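Local coordinates for protein periplasmic beta-glucosidase (Pseudomonas aeruginosa, PDB 6R5T) that probably hydrolyses terminal, non-reducing beta-D-glucosyl residues in the periplasm, releasing beta-D-glucose, at residues Y78-H84 with S397-G402; V103-R108 with V155-Y160; R392-G396 with F540-G546. The protein carries 1 engineered substitution. Numbering follows the deposited sequence.

Contact 1 of 3, residues Y78-H84 with S397-G402; sequences YDVAHGH and SWSAAG. With BGC (beta-D-glucopyranose), chain C; GAL (beta-D-galactopyranose), chain B.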
ATOM      1  N   TYR A  78      -5.092  32.120  -6.294  1.00 14.44           N
ATOM      2  CA  TYR A  78      -4.292  31.356  -7.277  1.00 14.31           C
ATOM      3  C   TYR A  78      -3.478  30.287  -6.564  1.00 15.35           C
ATOM      4  O   TYR A  78      -3.367  30.284  -5.365  1.00 17.70           O
ATOM      5  CB  TYR A  78      -3.422  32.326  -8.035  1.00 15.04           C
ATOM      6  CG  TYR A  78      -2.769  31.855  -9.309  1.00 15.20           C
ATOM      7  CD1 TYR A  78      -3.451  31.107 -10.250  1.00 16.27           C
ATOM      8  CD2 TYR A  78      -1.463  32.216  -9.571  1.00 16.63           C
ATOM      9  CE1 TYR A  78      -2.856  30.714 -11.438  1.00 16.47           C
ATOM     10  CE2 TYR A  78      -0.857  31.852 -10.770  1.00 16.17           C
ATOM     11  CZ  TYR A  78      -1.567  31.108 -11.696  1.00 17.39           C
ATOM     12  OH  TYR A  78      -1.001  30.765 -12.894  1.00 20.90           O
ATOM     13  N   ASP A  79      -2.958  29.368  -7.351  1.00 17.16           N
ATOM     14  CA  ASP A  79      -2.111  28.215  -6.930  1.00 17.47           C
ATOM     15  C   ASP A  79      -0.654  28.700  -6.977  1.00 17.36           C
ATOM     16  O   ASP A  79       0.082  28.352  -7.875  1.00 16.94           O
ATOM     17  CB  ASP A  79      -2.417  27.022  -7.824  1.00 18.35           C
ATOM     18  CG  ASP A  79      -3.731  26.331  -7.485  1.00 23.64           C
ATOM     19  OD1 ASP A  79      -3.858  25.886  -6.310  1.00 24.54           O
ATOM     20  OD2 ASP A  79      -4.608  26.188  -8.376  1.00 25.17           O
ATOM     21  N   VAL A  80      -0.278  29.504  -6.007  1.00 16.79           N
ATOM     22  CA  VAL A  80       1.096  29.982  -5.813  1.00 16.57           C
ATOM     23  C   VAL A  80       1.748  28.976  -4.871  1.00 19.75           C
ATOM     24  O   VAL A  80       1.641  29.090  -3.682  1.00 19.72           O
ATOM     25  CB  VAL A  80       1.130  31.428  -5.319  1.00 18.40           C
ATOM     26  CG1 VAL A  80       2.530  31.871  -5.153  1.00 17.82           C
ATOM     27  CG2 VAL A  80       0.427  32.360  -6.278  1.00 19.73           C
ATOM     28  N   ALA A  81       2.256  27.910  -5.456  1.00 18.00           N
ATOM     29  CA  ALA A  81       2.719  26.714  -4.713  1.00 18.05           C
ATOM     30  C   ALA A  81       4.196  26.845  -4.328  1.00 15.77           C
ATOM     31  O   ALA A  81       4.538  26.518  -3.198  1.00 18.06           O
ATOM     32  CB  ALA A  81       2.480  25.516  -5.593  1.00 18.05           C
ATOM     33  N   HIS A  82       5.055  27.249  -5.271  1.00 14.09           N
ATOM     34  CA  HIS A  82       6.511  27.378  -5.052  1.00 14.82           C
ATOM     35  C   HIS A  82       7.015  28.542  -5.897  1.00 15.17           C
ATOM     36  O   HIS A  82       8.054  28.407  -6.542  1.00 14.09           O
ATOM     37  CB  HIS A  82       7.248  26.060  -5.341  1.00 13.66           C
ATOM     38  CG  HIS A  82       7.086  25.510  -6.708  1.00 13.21           C
ATOM     39  ND1 HIS A  82       8.045  25.644  -7.670  1.00 13.36           N
ATOM     40  CD2 HIS A  82       6.077  24.830  -7.276  1.00 13.91           C
ATOM     41  CE1 HIS A  82       7.633  25.057  -8.787  1.00 14.47           C
ATOM     42  NE2 HIS A  82       6.409  24.577  -8.585  1.00 13.59           N
ATOM     43  N   GLY A  83       6.250  29.635  -5.893  1.00 13.62           N
ATOM     44  CA  GLY A  83       6.607  30.803  -6.714  1.00 14.23           C
ATOM     45  C   GLY A  83       5.424  31.292  -7.460  1.00 13.96           C
ATOM     46  O   GLY A  83       4.549  30.494  -7.824  1.00 14.99           O
ATOM     47  N   HIS A  84       5.394  32.600  -7.732  1.00 14.31           N
ATOM     48  CA  HIS A  84       4.367  33.216  -8.575  1.00 13.99           C
ATOM     49  C   HIS A  84       4.873  33.451  -9.986  1.00 13.01           C
ATOM     50  O   HIS A  84       4.477  32.751 -10.878  1.00 13.56           O
ATOM     51  CB  HIS A  84       3.822  34.470  -7.871  1.00 14.61           C
ATOM     52  CG  HIS A  84       2.787  35.119  -8.696  1.00 15.24           C
ATOM     53  ND1 HIS A  84       1.685  34.437  -9.098  1.00 14.86           N
ATOM     54  CD2 HIS A  84       2.711  36.356  -9.245  1.00 15.41           C
ATOM     55  CE1 HIS A  84       0.925  35.222  -9.846  1.00 17.54           C
ATOM     56  NE2 HIS A  84       1.526  36.408  -9.963  1.00 16.39           N
ATOM     57  N   SER A 397       6.173  21.223 -11.974  1.00 15.98           N
ATOM     58  CA  SER A 397       4.705  21.273 -11.939  1.00 18.06           C
ATOM     59  C   SER A 397       4.246  22.410 -11.008  1.00 16.08           C
ATOM     60  O   SER A 397       5.056  22.888 -10.188  1.00 19.03           O
ATOM     61  CB  SER A 397       4.136  19.951 -11.538  1.00 21.06           C
ATOM     62  OG  SER A 397       4.491  19.707 -10.195  1.00 26.27           O
ATOM     63  N   TRP A 398       2.996  22.826 -11.166  1.00 17.02           N
ATOM     64  CA  TRP A 398       2.328  23.899 -10.379  1.00 16.73           C
ATOM     65  C   TRP A 398       3.251  25.119 -10.378  1.00 16.28           C
ATOM     66  O   TRP A 398       3.610  25.651  -9.312  1.00 14.75           O
ATOM     67  CB  TRP A 398       1.920  23.439  -8.974  1.00 19.11           C
ATOM     68  CG  TRP A 398       0.820  22.389  -8.985  1.00 21.20           C
ATOM     69  CD1 TRP A 398       0.955  21.068  -8.664  1.00 20.44           C
ATOM     70  CD2 TRP A 398      -0.583  22.565  -9.297  1.00 23.65           C
ATOM     71  NE1 TRP A 398      -0.246  20.402  -8.848  1.00 21.55           N
ATOM     72  CE2 TRP A 398      -1.210  21.302  -9.192  1.00 22.77           C
ATOM     73  CE3 TRP A 398      -1.379  23.663  -9.654  1.00 25.23           C
ATOM     74  CZ2 TRP A 398      -2.572  21.117  -9.435  1.00 25.67           C
ATOM     75  CZ3 TRP A 398      -2.719  23.476  -9.915  1.00 24.04           C
ATOM     76  CH2 TRP A 398      -3.312  22.217  -9.822  1.00 24.97           C
ATOM     77  N   SER A 399       3.579  25.540 -11.582  1.00 15.93           N
ATOM     78  CA  SER A 399       4.540  26.651 -11.790  1.00 16.40           C
ATOM     79  C   SER A 399       3.810  27.987 -11.903  1.00 16.08           C
ATOM     80  O   SER A 399       4.482  28.982 -12.196  1.00 15.86           O
ATOM     81  CB  SER A 399       5.396  26.378 -12.986  1.00 17.41           C
ATOM     82  OG  SER A 399       4.625  26.268 -14.156  1.00 17.62           O
ATOM     83  N   ALA A 400       2.514  28.049 -11.584  1.00 15.24           N
ATOM     84  CA  ALA A 400       1.811  29.338 -11.393  1.00 15.09           C
ATOM     85  C   ALA A 400       2.022  30.223 -12.640  1.00 14.61           C
ATOM     86  O   ALA A 400       1.796  29.735 -13.736  1.00 16.27           O
ATOM     87  CB  ALA A 400       2.293  29.984 -10.095  1.00 15.51           C
ATOM     88  N   ALA A 401       2.435  31.466 -12.454  1.00 14.55           N
ATOM     89  CA  ALA A 401       2.611  32.428 -13.568  1.00 16.04           C
ATOM     90  C   ALA A 401       4.045  32.416 -14.085  1.00 14.37           C
ATOM     91  O   ALA A 401       4.423  33.333 -14.845  1.00 16.87           O
ATOM     92  CB  ALA A 401       2.199  33.793 -13.132  1.00 16.64           C
ATOM     93  N   GLY A 402       4.838  31.409 -13.721  1.00 14.29           N
ATOM     94  CA  GLY A 402       6.198  31.297 -14.270  1.00 14.70           C
ATOM     95  C   GLY A 402       6.182  31.204 -15.777  1.00 14.65           C
ATOM     96  O   GLY A 402       5.366  30.454 -16.373  1.00 16.51           O
TER
HETATM   97  C2  BGC C   1      -5.579  23.309  -6.359  1.00 24.31           C
HETATM   98  C3  BGC C   1      -6.892  23.525  -7.138  1.00 26.51           C
HETATM   99  C4  BGC C   1      -6.897  22.457  -8.265  1.00 26.68           C
HETATM  100  C5  BGC C   1      -6.879  21.084  -7.569  1.00 26.59           C
HETATM  101  C6  BGC C   1      -6.821  19.930  -8.546  1.00 26.36           C
HETATM  102  C1  BGC C   1      -5.542  21.871  -5.828  1.00 23.39           C
HETATM  103  O1  BGC C   1      -4.279  21.748  -5.252  1.00 21.73           O
HETATM  104  O2  BGC C   1      -5.400  24.189  -5.256  1.00 23.90           O
HETATM  105  O3  BGC C   1      -6.866  24.838  -7.734  1.00 27.70           O
HETATM  106  O4  BGC C   1      -8.114  22.618  -9.011  1.00 27.37           O
HETATM  107  O5  BGC C   1      -5.659  20.943  -6.904  1.00 23.06           O
HETATM  108  O6  BGC C   1      -6.843  18.689  -7.832  1.00 24.20           O
HETATM  109  C1  GAL B   2      -7.964  22.892 -10.408  1.00 29.67           C
HETATM  110  C2  GAL B   2      -7.249  24.231 -10.677  1.00 34.60           C
HETATM  111  C3  GAL B   2      -7.222  24.454 -12.193  1.00 32.26           C
HETATM  112  C4  GAL B   2      -6.496  23.253 -12.845  1.00 31.55           C
HETATM  113  C5  GAL B   2      -7.211  21.956 -12.416  1.00 32.12           C
HETATM  114  C6  GAL B   2      -6.472  20.717 -12.907  1.00 30.95           C
HETATM  115  O2  GAL B   2      -7.951  25.274 -10.020  1.00 34.85           O
HETATM  116  O3  GAL B   2      -6.482  25.667 -12.442  1.00 27.40           O
HETATM  117  O4  GAL B   2      -5.149  23.299 -12.318  1.00 32.57           O
HETATM  118  O5  GAL B   2      -7.241  21.804 -10.953  1.00 31.86           O
HETATM  119  O6  GAL B   2      -7.150  19.535 -12.413  1.00 34.30           O
HETATM  120  O   HOH W   1       0.411  26.643 -10.088  1.00 17.75           O
HETATM  121  O   HOH W   2       4.166  27.827  -7.763  1.00 18.39           O

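Contact 2 of 3, residues V103-R108 with V155-Y160; sequences VARSAR and VMVRAY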
ATOM      1  N   VAL A 103      13.007  28.304   3.279  1.00 15.84           N
ATOM      2  CA  VAL A 103      11.605  28.047   2.914  1.00 16.87           C
ATOM      3  C   VAL A 103      10.799  29.332   3.111  1.00 15.63           C
ATOM      4  O   VAL A 103      10.025  29.682   2.176  1.00 16.12           O
ATOM      5  CB  VAL A 103      11.030  26.855   3.695  1.00 16.73           C
ATOM      6  CG1 VAL A 103       9.564  26.662   3.353  1.00 18.61           C
ATOM      7  CG2 VAL A 103      11.845  25.614   3.380  1.00 17.13           C
ATOM      8  N   ALA A 104      10.988  30.029   4.229  1.00 15.13           N
ATOM      9  CA  ALA A 104      10.269  31.300   4.486  1.00 16.94           C
ATOM     10  C   ALA A 104      10.558  32.288   3.360  1.00 18.57           C
ATOM     11  O   ALA A 104       9.662  33.007   2.909  1.00 18.08           O
ATOM     12  CB  ALA A 104      10.635  31.895   5.823  1.00 16.74           C
ATOM     13  N   ARG A 105      11.808  32.373   2.923  1.00 16.88           N
ATOM     14  CA  ARG A 105      12.157  33.362   1.886  1.00 17.76           C
ATOM     15  C   ARG A 105      11.375  33.071   0.611  1.00 17.04           C
ATOM     16  O   ARG A 105      10.892  33.987  -0.049  1.00 17.57           O
ATOM     17  CB  ARG A 105      13.660  33.340   1.680  1.00 17.34           C
ATOM     18  CG  ARG A 105      14.136  34.377   0.688  1.00 17.69           C
ATOM     19  CD  ARG A 105      15.641  34.348   0.660  1.00 20.16           C
ATOM     20  NE  ARG A 105      16.193  35.382  -0.188  1.00 23.56           N
ATOM     21  CZ  ARG A 105      17.435  35.393  -0.642  1.00 23.25           C
ATOM     22  NH1 ARG A 105      18.257  34.401  -0.323  1.00 23.77           N
ATOM     23  NH2 ARG A 105      17.828  36.403  -1.394  1.00 25.49           N
ATOM     24  N   SER A 106      11.262  31.804   0.241  1.00 16.78           N
ATOM     25  CA  SER A 106      10.562  31.428  -1.007  1.00 16.34           C
ATOM     26  C   SER A 106       9.098  31.862  -0.877  1.00 15.46           C
ATOM     27  O   SER A 106       8.551  32.408  -1.847  1.00 16.46           O
ATOM     28  CB  SER A 106      10.694  29.916  -1.347  1.00 16.94           C
ATOM     29  OG  SER A 106       9.926  29.130  -0.467  1.00 20.35           O
ATOM     30  N   ALA A 107       8.484  31.634   0.288  1.00 15.25           N
ATOM     31  CA  ALA A 107       7.056  31.947   0.499  1.00 15.56           C
ATOM     32  C   ALA A 107       6.864  33.472   0.522  1.00 15.91           C
ATOM     33  O   ALA A 107       5.885  33.983  -0.029  1.00 15.41           O
ATOM     34  CB  ALA A 107       6.581  31.343   1.797  1.00 15.88           C
ATOM     35  N   ARG A 108       7.759  34.159   1.188  1.00 16.86           N
ATOM     36  CA  ARG A 108       7.668  35.650   1.313  1.00 17.38           C
ATOM     37  C   ARG A 108       7.725  36.270  -0.076  1.00 16.89           C
ATOM     38  O   ARG A 108       6.877  37.137  -0.407  1.00 16.42           O
ATOM     39  CB  ARG A 108       8.780  36.212   2.193  1.00 18.12           C
ATOM     40  CG  ARG A 108       8.724  37.735   2.333  1.00 19.38           C
ATOM     41  CD  ARG A 108       7.863  38.190   3.510  1.00 20.94           C
ATOM     42  NE  ARG A 108       6.430  37.902   3.452  1.00 20.96           N
ATOM     43  CZ  ARG A 108       5.503  38.560   2.734  1.00 25.08           C
ATOM     44  NH1 ARG A 108       5.817  39.603   1.961  1.00 24.96           N
ATOM     45  NH2 ARG A 108       4.237  38.183   2.826  1.00 20.71           N
ATOM     46  N   VAL A 155       5.788  27.623   8.987  1.00 14.43           N
ATOM     47  CA  VAL A 155       6.695  28.637   8.376  1.00 15.55           C
ATOM     48  C   VAL A 155       6.087  29.251   7.117  1.00 14.49           C
ATOM     49  O   VAL A 155       6.103  30.479   6.928  1.00 15.40           O
ATOM     50  CB  VAL A 155       8.060  27.982   8.066  1.00 15.94           C
ATOM     51  CG1 VAL A 155       8.897  28.836   7.159  1.00 17.01           C
ATOM     52  CG2 VAL A 155       8.786  27.669   9.344  1.00 19.88           C
ATOM     53  N   MET A 156       5.531  28.437   6.241  1.00 13.76           N
ATOM     54  CA  MET A 156       4.935  28.889   4.987  1.00 15.27           C
ATOM     55  C   MET A 156       3.744  29.803   5.301  1.00 13.92           C
ATOM     56  O   MET A 156       3.650  30.875   4.707  1.00 13.23           O
ATOM     57  CB  MET A 156       4.408  27.704   4.185  1.00 15.57           C
ATOM     58  CG  MET A 156       5.502  26.786   3.615  1.00 18.02           C
ATOM     59  SD  MET A 156       6.336  27.475   2.202  1.00 19.59           S
ATOM     60  CE  MET A 156       5.041  27.681   0.989  1.00 22.32           C
ATOM     61  N   VAL A 157       2.883  29.386   6.198  1.00 13.96           N
ATOM     62  CA  VAL A 157       1.714  30.234   6.546  1.00 14.38           C
ATOM     63  C   VAL A 157       2.175  31.601   7.071  1.00 15.39           C
ATOM     64  O   VAL A 157       1.665  32.641   6.629  1.00 15.86           O
ATOM     65  CB  VAL A 157       0.831  29.529   7.560  1.00 13.55           C
ATOM     66  CG1 VAL A 157      -0.224  30.452   8.119  1.00 14.86           C
ATOM     67  CG2 VAL A 157       0.185  28.309   6.911  1.00 15.13           C
ATOM     68  N   ARG A 158       3.092  31.608   8.017  1.00 16.11           N
ATOM     69  CA  ARG A 158       3.579  32.885   8.603  1.00 16.60           C
ATOM     70  C   ARG A 158       4.225  33.755   7.548  1.00 16.89           C
ATOM     71  O   ARG A 158       4.027  35.022   7.565  1.00 18.44           O
ATOM     72  CB  ARG A 158       4.467  32.596   9.799  1.00 18.84           C
ATOM     73  CG  ARG A 158       3.705  32.020  10.985  1.00 24.72           C
ATOM     74  CD  ARG A 158       4.575  31.946  12.225  1.00 29.76           C
ATOM     75  NE  ARG A 158       5.665  31.006  12.073  1.00 39.43           N
ATOM     76  CZ  ARG A 158       5.645  29.703  12.388  1.00 40.29           C
ATOM     77  NH1 ARG A 158       4.574  29.123  12.911  1.00 44.56           N
ATOM     78  NH2 ARG A 158       6.731  28.988  12.168  1.00 41.68           N
ATOM     79  N   ALA A 159       4.995  33.168   6.634  1.00 15.48           N
ATOM     80  CA  ALA A 159       5.696  33.933   5.596  1.00 14.75           C
ATOM     81  C   ALA A 159       4.707  34.544   4.615  1.00 15.89           C
ATOM     82  O   ALA A 159       4.905  35.703   4.181  1.00 17.16           O
ATOM     83  CB  ALA A 159       6.719  33.048   4.946  1.00 17.23           C
ATOM     84  N   TYR A 160       3.667  33.810   4.237  1.00 15.66           N
ATOM     85  CA  TYR A 160       2.651  34.337   3.304  1.00 15.73           C
ATOM     86  C   TYR A 160       1.887  35.475   3.959  1.00 15.67           C
ATOM     87  O   TYR A 160       1.678  36.521   3.305  1.00 17.69           O
ATOM     88  CB  TYR A 160       1.654  33.251   2.885  1.00 14.63           C
ATOM     89  CG  TYR A 160       2.136  32.190   1.913  1.00 16.59           C
ATOM     90  CD1 TYR A 160       2.998  32.451   0.872  1.00 16.99           C
ATOM     91  CD2 TYR A 160       1.588  30.919   1.952  1.00 19.24           C
ATOM     92  CE1 TYR A 160       3.333  31.513  -0.083  1.00 17.70           C
ATOM     93  CE2 TYR A 160       1.950  29.941   1.025  1.00 19.89           C
ATOM     94  CZ  TYR A 160       2.787  30.247  -0.021  1.00 18.57           C
ATOM     95  OH  TYR A 160       3.121  29.322  -0.971  1.00 19.02           O
TER

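Contact 3 of 3, residues R392-G396 with F540-G546; sequences RDVIG and FSGTEGG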
ATOM      1  N   ARG A 392      10.731  24.302 -19.878  1.00 16.57           N
ATOM      2  CA  ARG A 392       9.405  23.926 -19.343  1.00 17.31           C
ATOM      3  C   ARG A 392       9.607  23.026 -18.132  1.00 17.02           C
ATOM      4  O   ARG A 392       8.853  23.169 -17.126  1.00 17.71           O
ATOM      5  CB  ARG A 392       8.534  23.253 -20.390  1.00 20.76           C
ATOM      6  CG  ARG A 392       7.161  22.884 -19.851  1.00 24.61           C
ATOM      7  CD  ARG A 392       6.300  24.100 -19.542  1.00 30.00           C
ATOM      8  NE  ARG A 392       5.055  23.768 -18.862  1.00 34.95           N
ATOM      9  CZ  ARG A 392       4.948  23.562 -17.545  1.00 37.08           C
ATOM     10  NH1 ARG A 392       3.766  23.275 -17.016  1.00 42.88           N
ATOM     11  NH2 ARG A 392       6.000  23.619 -16.755  1.00 32.50           N
ATOM     12  N   ASP A 393      10.592  22.131 -18.179  1.00 14.72           N
ATOM     13  CA  ASP A 393      10.696  21.167 -17.059  1.00 16.19           C
ATOM     14  C   ASP A 393      11.371  21.788 -15.824  1.00 15.74           C
ATOM     15  O   ASP A 393      10.986  21.452 -14.689  1.00 16.77           O
ATOM     16  CB  ASP A 393      11.399  19.906 -17.523  1.00 16.37           C
ATOM     17  CG  ASP A 393      10.528  19.188 -18.547  1.00 17.37           C
ATOM     18  OD1 ASP A 393       9.366  18.901 -18.258  1.00 16.94           O
ATOM     19  OD2 ASP A 393      10.963  19.099 -19.697  1.00 18.71           O
ATOM     20  N   VAL A 394      12.317  22.704 -16.016  1.00 15.37           N
ATOM     21  CA  VAL A 394      13.110  23.172 -14.852  1.00 16.12           C
ATOM     22  C   VAL A 394      12.207  23.921 -13.882  1.00 16.79           C
ATOM     23  O   VAL A 394      12.465  23.853 -12.665  1.00 16.66           O
ATOM     24  CB  VAL A 394      14.352  23.954 -15.276  1.00 16.08           C
ATOM     25  CG1 VAL A 394      13.967  25.309 -15.876  1.00 17.58           C
ATOM     26  CG2 VAL A 394      15.339  24.094 -14.112  1.00 17.30           C
ATOM     27  N   ILE A 395      11.111  24.544 -14.342  1.00 16.61           N
ATOM     28  CA  ILE A 395      10.204  25.276 -13.415  1.00 17.61           C
ATOM     29  C   ILE A 395       9.250  24.334 -12.690  1.00 18.79           C
ATOM     30  O   ILE A 395       8.555  24.810 -11.812  1.00 18.23           O
ATOM     31  CB  ILE A 395       9.465  26.446 -14.107  1.00 16.31           C
ATOM     32  CG1 ILE A 395       8.511  26.013 -15.217  1.00 18.84           C
ATOM     33  CG2 ILE A 395      10.485  27.435 -14.581  1.00 17.21           C
ATOM     34  CD1 ILE A 395       7.673  27.152 -15.752  1.00 19.22           C
ATOM     35  N   GLY A 396       9.151  23.067 -13.087  1.00 16.15           N
ATOM     36  CA  GLY A 396       8.376  22.073 -12.350  1.00 15.91           C
ATOM     37  C   GLY A 396       6.895  22.115 -12.633  1.00 16.36           C
ATOM     38  O   GLY A 396       6.428  22.920 -13.482  1.00 18.28           O
ATOM     39  N   PHE A 540      12.985  19.751  -9.439  1.00 12.59           N
ATOM     40  CA  PHE A 540      12.798  20.779 -10.498  1.00 12.89           C
ATOM     41  C   PHE A 540      13.186  22.075  -9.802  1.00 12.56           C
ATOM     42  O   PHE A 540      12.495  22.461  -8.845  1.00 13.79           O
ATOM     43  CB  PHE A 540      11.385  20.789 -11.084  1.00 12.65           C
ATOM     44  CG  PHE A 540      10.963  19.503 -11.749  1.00 12.84           C
ATOM     45  CD1 PHE A 540      11.667  18.997 -12.838  1.00 13.10           C
ATOM     46  CD2 PHE A 540       9.932  18.770 -11.240  1.00 13.53           C
ATOM     47  CE1 PHE A 540      11.301  17.803 -13.431  1.00 14.87           C
ATOM     48  CE2 PHE A 540       9.572  17.566 -11.823  1.00 15.25           C
ATOM     49  CZ  PHE A 540      10.262  17.086 -12.915  1.00 13.84           C
ATOM     50  N   SER A 541      14.293  22.703 -10.188  1.00 12.90           N
ATOM     51  CA  SER A 541      14.948  23.749  -9.345  0.64 13.58           C
ATOM     52  C   SER A 541      14.483  25.185  -9.662  1.00 14.74           C
ATOM     53  O   SER A 541      14.966  26.110  -9.000  1.00 14.97           O
ATOM     54  CB  SER A 541      16.436  23.609  -9.412  0.64 14.67           C
ATOM     55  OG  SER A 541      16.864  22.645  -8.449  0.64 14.90           O
ATOM     56  N   GLY A 542      13.568  25.366 -10.616  1.00 13.35           N
ATOM     57  CA  GLY A 542      12.907  26.682 -10.790  1.00 13.33           C
ATOM     58  C   GLY A 542      13.549  27.569 -11.826  1.00 12.88           C
ATOM     59  O   GLY A 542      14.415  27.160 -12.607  1.00 12.72           O
ATOM     60  N   THR A 543      13.129  28.833 -11.812  1.00 12.54           N
ATOM     61  CA  THR A 543      13.523  29.839 -12.829  1.00 14.72           C
ATOM     62  C   THR A 543      15.050  29.994 -12.893  1.00 14.27           C
ATOM     63  O   THR A 543      15.549  30.172 -13.999  1.00 15.14           O
ATOM     64  CB  THR A 543      12.886  31.170 -12.441  1.00 14.78           C
ATOM     65  OG1 THR A 543      11.466  31.034 -12.538  1.00 14.76           O
ATOM     66  CG2 THR A 543      13.335  32.307 -13.331  1.00 16.45           C
ATOM     67  N   GLU A 544      15.747  29.911 -11.766  1.00 15.20           N
ATOM     68  CA  GLU A 544      17.218  30.029 -11.730  1.00 16.02           C
ATOM     69  C   GLU A 544      17.857  28.661 -11.587  1.00 15.25           C
ATOM     70  O   GLU A 544      19.059  28.595 -11.277  1.00 15.59           O
ATOM     71  CB  GLU A 544      17.590  30.976 -10.601  1.00 16.52           C
ATOM     72  CG  GLU A 544      17.386  32.429 -10.987  1.00 17.61           C
ATOM     73  CD  GLU A 544      18.357  32.927 -12.048  1.00 20.15           C
ATOM     74  OE1 GLU A 544      19.555  32.638 -11.883  1.00 19.93           O
ATOM     75  OE2 GLU A 544      17.924  33.556 -13.067  1.00 22.57           O
ATOM     76  N   GLY A 545      17.113  27.582 -11.870  1.00 15.58           N
ATOM     77  CA  GLY A 545      17.640  26.249 -11.589  1.00 15.19           C
ATOM     78  C   GLY A 545      18.992  26.003 -12.233  1.00 14.82           C
ATOM     79  O   GLY A 545      19.901  25.498 -11.595  1.00 14.65           O
ATOM     80  N   GLY A 546      19.134  26.309 -13.506  1.00 15.43           N
ATOM     81  CA  GLY A 546      20.374  25.975 -14.223  1.00 16.24           C
ATOM     82  C   GLY A 546      21.549  26.736 -13.645  1.00 15.99           C
ATOM     83  O   GLY A 546      22.649  26.184 -13.622  1.00 15.52           O
TER

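Contact 1 of 3, residues Y78-H84 with S397-G402
The CB of A400 is the apolar plug here: it sits 3.7 Å from Y78 CE2 and only 3.2 Å from G83 O, filling the hollow of the curved 78-84 loop. A type II' turn, S399 to G402, presents it. A401 CB makes a CH-pi contact over the face of the H84 ring, 4.1 Å from its centroid. Separately, A81 CB packs on W398 CB at 4.0 Å. Around this small core polar bonds join the loops: H82 NE2 donates to S397 O at 2.7 Å, a weak bond joins A401 N to H84 O at 2.9 Å, and two waters form bridges, one between D79 O and A400 N, the other linking H82 N and G83 O to W398 O. At the sugar end, D79 accepts from two neighbouring glucose hydroxyls, O2 on OD1 at 2.5 Å and O3 on OD2 at 2.7 Å, while W398 CH2 lies 3.9 Å from BGC C4 and 3.3 Å from GAL O4. The N-terminal barrel and C-terminal domain thus each give this glycan pocket a residue. Since H82 ND1 also bonds a carbonyl, F88 O, both ring nitrogens face acceptors, consistent with a protonated imidazolium, whose NE2 bond crosses between domains.

Contact 2 of 3, residues V103-R108 with V155-Y160
The segments 103-108 and 155-160 cross at -40°, their axes 8.0 Å apart at closest approach, and small residues let them come this close. A107 CB meets A159 CB at 3.6 Å, and A104 CB lies 3.8 Å from V155 CG1. Larger side chains fill in at the V103 end: M156, m at all three torsions, folds its thioether back over the interface, so that SD is 3.5 Å from V103 CG1 and 3.9 Å from A107 CB. Y160 starts out pointing away from the partner helix, yet its m rotamer brings the ring back, with CE1 3.8 Å from A107 CB and CD1 3.4 Å from A107 O. R108 curls too. Its CA-to-CB bond leaves the interface, but chi2 near p and chi3 near m return the guanidinium, which donates from NE (2.8 Å) and NH2 (2.9 Å) to A159 O in the last turn of helix 146-161; NH1 reaches D169 O. R105, by contrast, runs out extended on the far side to a salt bridge with E357. S106, in p, bonds its own helix at V103 O. In the TIM-barrel domain these helices come after the adjacent parallel strands 75-78 and 121-122, and V157 and Y160 pack inward on A173 of the next strand, 172-178.

Contact 3 of 3, residues R392-G396 with F540-G546
In the alpha/beta C-terminal domain of this family 3 hydrolase, the residues at and just after short helix 391-394 meet the loop that follows strand 534-537 and turns, through a type I beta turn from G542 to G545, into helix 545-553. V394, F540 and G542 have the most surface covered. V394 supplies the one hydrogen bond across the contact, its O accepting from G542 N at 2.8 Å, and in its p rotamer it lays CG2 4.0 Å from G545 CA. F540 lies along the other end: CD1 comes to 3.1 Å from D393 O, and CB touches G396 CA at 3.5 Å. G542, at phi 95° and psi -168°, has a backbone conformation that a CB would jam against the preceding carbonyl, and its CA abuts I395 CA at 4.0 Å. Within the loop, T543 OG1 is hydrogen-bonded to I87 N of the barrel domain, so the packing sits at the domain boundary. Glycine matters again at G545, where a CB would fall 2.7 Å from V394 CG2.

Contact 1 is the middle member, its centre 14 Å from that of contact 2 and 12 Å from that of contact 3, and it is the one that touches the lactose in the pocket. Contact 2 reaches it through Y160, whose OH, also bonded to S124, lies 3.1 Å from V80 O in a probable hydrogen bond; the Y160 side chain is about 11 Å from the glucose. Contact 3 meets it through I395, with I395 O packed 3.2 Å from H82 CE1. The chain runs straight from 392-396 into 397-402, so the C-terminal domain packing continues directly to W398 in the pocket. Contacts 2 and 3, in different domains, remain about 10 Å apart at their nearest atoms.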